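Local atomic coordinates of glycoside hydrolase family 31 (Trueperella pyogenes, PDB entry 5I0F), a protein that probably hydrolyses the alpha-glucosidic bonds of cycloalternan, a cyclic glucose oligosaccharide, passing through a covalent intermediate. Residues N302-Q307 / D603-N608. Sequence-based numbering, arbitrary orientation.
Sequences NEWNTQ and DRTPWN. With GLC (alpha-D-glucopyranose), chain C.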
# COMPACT_ATOMS: atom_id res chain seq x y z
N ASN A 302 8.13 -17.21 -2.38
CA ASN A 302 7.56 -17.26 -3.73
C ASN A 302 8.02 -18.48 -4.55
O ASN A 302 7.28 -18.94 -5.43
CB ASN A 302 7.83 -15.96 -4.50
CG ASN A 302 7.10 -15.95 -5.84
OD1 ASN A 302 7.68 -16.33 -6.88
ND2 ASN A 302 5.84 -15.57 -5.83
N GLU A 303 9.21 -19.03 -4.26
CA GLU A 303 9.74 -20.17 -5.02
C GLU A 303 9.29 -21.52 -4.50
O GLU A 303 9.79 -22.54 -4.96
CB GLU A 303 11.28 -20.07 -5.15
CG GLU A 303 11.62 -18.82 -5.94
CD GLU A 303 13.07 -18.71 -6.37
OE1 GLU A 303 13.29 -17.91 -7.30
OE2 GLU A 303 13.96 -19.34 -5.78
N TRP A 304 8.34 -21.55 -3.56
CA TRP A 304 7.70 -22.81 -3.18
C TRP A 304 6.54 -23.01 -4.15
O TRP A 304 5.40 -22.65 -3.85
CB TRP A 304 7.19 -22.77 -1.76
CG TRP A 304 8.25 -22.48 -0.76
CD1 TRP A 304 9.61 -22.61 -0.91
CD2 TRP A 304 8.04 -22.07 0.58
NE1 TRP A 304 10.25 -22.26 0.24
CE2 TRP A 304 9.31 -21.91 1.17
CE3 TRP A 304 6.89 -21.81 1.33
CZ2 TRP A 304 9.46 -21.52 2.50
CZ3 TRP A 304 7.06 -21.41 2.67
CH2 TRP A 304 8.33 -21.27 3.23
N ASN A 305 6.85 -23.56 -5.32
CA ASN A 305 5.89 -23.60 -6.43
C ASN A 305 5.44 -25.01 -6.81
O ASN A 305 4.93 -25.23 -7.91
CB ASN A 305 6.38 -22.81 -7.63
CG ASN A 305 7.50 -23.49 -8.39
OD1 ASN A 305 8.29 -24.26 -7.83
ND2 ASN A 305 7.58 -23.20 -9.68
N THR A 306 5.64 -25.95 -5.90
CA THR A 306 5.16 -27.32 -6.07
C THR A 306 4.74 -27.80 -4.71
O THR A 306 5.19 -27.27 -3.67
CB THR A 306 6.24 -28.31 -6.62
OG1 THR A 306 7.28 -28.51 -5.66
CG2 THR A 306 6.84 -27.84 -7.91
N GLN A 307 3.90 -28.82 -4.72
CA GLN A 307 3.44 -29.44 -3.48
C GLN A 307 4.62 -30.02 -2.70
O GLN A 307 4.69 -29.91 -1.46
CB GLN A 307 2.40 -30.52 -3.81
CG GLN A 307 1.60 -31.04 -2.62
CD GLN A 307 0.40 -31.88 -3.05
OE1 GLN A 307 -0.21 -31.65 -4.12
NE2 GLN A 307 0.03 -32.85 -2.20
N ASP A 603 15.31 -18.24 -0.06
CA ASP A 603 14.34 -18.37 1.03
C ASP A 603 14.85 -17.65 2.29
O ASP A 603 16.05 -17.70 2.58
CB ASP A 603 14.07 -19.85 1.39
CG ASP A 603 13.47 -20.68 0.23
OD1 ASP A 603 13.21 -20.12 -0.88
OD2 ASP A 603 13.23 -21.90 0.45
N ARG A 604 13.91 -17.04 3.03
CA ARG A 604 14.18 -16.43 4.33
C ARG A 604 13.85 -17.38 5.49
O ARG A 604 13.56 -16.94 6.62
CB ARG A 604 13.42 -15.11 4.48
CG ARG A 604 14.25 -13.89 4.07
CD ARG A 604 14.59 -13.90 2.59
NE ARG A 604 15.10 -12.60 2.19
CZ ARG A 604 15.82 -12.33 1.10
NH1 ARG A 604 16.20 -13.29 0.25
NH2 ARG A 604 16.19 -11.08 0.88
N THR A 605 13.93 -18.67 5.20
CA THR A 605 13.83 -19.67 6.26
C THR A 605 15.06 -19.59 7.17
O THR A 605 16.12 -19.22 6.72
CB THR A 605 13.78 -21.08 5.68
OG1 THR A 605 14.93 -21.30 4.85
CG2 THR A 605 12.49 -21.29 4.87
N PRO A 606 14.92 -19.98 8.44
CA PRO A 606 16.07 -19.91 9.33
C PRO A 606 17.25 -20.74 8.87
O PRO A 606 18.41 -20.29 8.96
CB PRO A 606 15.50 -20.43 10.66
CG PRO A 606 14.05 -20.04 10.62
CD PRO A 606 13.66 -20.22 9.18
N TRP A 607 16.95 -21.90 8.30
CA TRP A 607 17.97 -22.84 7.77
C TRP A 607 18.67 -22.34 6.51
O TRP A 607 19.89 -22.48 6.40
CB TRP A 607 17.41 -24.28 7.57
CG TRP A 607 16.00 -24.37 7.08
CD1 TRP A 607 15.59 -24.50 5.78
CD2 TRP A 607 14.82 -24.27 7.86
NE1 TRP A 607 14.23 -24.50 5.72
CE2 TRP A 607 13.73 -24.37 6.99
CE3 TRP A 607 14.58 -24.15 9.24
CZ2 TRP A 607 12.41 -24.32 7.44
CZ3 TRP A 607 13.29 -24.10 9.68
CH2 TRP A 607 12.22 -24.20 8.79
N ASN A 608 17.93 -21.78 5.55
CA ASN A 608 18.60 -21.23 4.36
C ASN A 608 19.48 -20.02 4.70
O ASN A 608 20.64 -19.93 4.25
CB ASN A 608 17.62 -20.84 3.25
CG ASN A 608 18.35 -20.49 1.96
OD1 ASN A 608 19.17 -21.28 1.47
ND2 ASN A 608 18.09 -19.30 1.43
C1 GLC C . 5.21 -12.82 -8.06
C2 GLC C . 5.45 -12.42 -9.52
C3 GLC C . 4.19 -12.57 -10.36
C4 GLC C . 3.59 -13.95 -10.16
C5 GLC C . 3.33 -14.19 -8.68
C6 GLC C . 2.72 -15.56 -8.40
O2 GLC C . 5.91 -11.06 -9.60
O3 GLC C . 4.49 -12.34 -11.75
O4 GLC C . 2.36 -14.05 -10.91
O5 GLC C . 4.57 -14.10 -7.98
O6 GLC C . 3.63 -16.59 -8.76
O HOH W 1 14.14 -18.63 -3.05
O HOH W 2 10.62 -19.69 -1.88
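W304 meets D603 through the one polar atom of its indole: NE1 donates to D603 OD2 at 3.0 Å in a nearly straight bond (168°). The acceptor lies close to the ring plane, yet the carboxylate is turned almost perpendicular to the indole, 84° between planes, and the N-H comes to OD2 from above the carboxylate plane. At the same ring edge, T605 CG2 packs against CZ2, 3.9 Å away, adding an apolar touch beside the polar one. With CG anti to its carbonyl carbon (chi1 -58°), W304 carries this edge toward D603 and T605.

The other carboxylate oxygen, D603 OD1, works through solvent. One water donates to it and accepts a weak bond from E303 N; the other lies 2.8 Å from both D603 OD1 and E303 OE2. Water thus separates the two acids, whose OE2 and OD1 stand 5.0 Å apart, and probably eases their like charges. N608 reaches back to the D603 carbonyl, ND2 to O 2.8 Å, while T605 OG1 caps the N-terminus of helix 606-613 by accepting from N608 N.

Two residues before W304, N302 turns to the glycan pocket, its ND2 donating to the glucose ring oxygen O5 (2.9 Å) and also to E330. The contact therefore links a sugar-binding loop of the TIM barrel, between strand 297-300 and helix 307-320, to the start of helix 606-613, which follows the eighth barrel strand, 587-590. Y590 of that strand touches both W304 and T605, as does Q313 of helix 307-320, where the first and eighth strands, 297-300 and 587-590, are neighbours in the closed barrel.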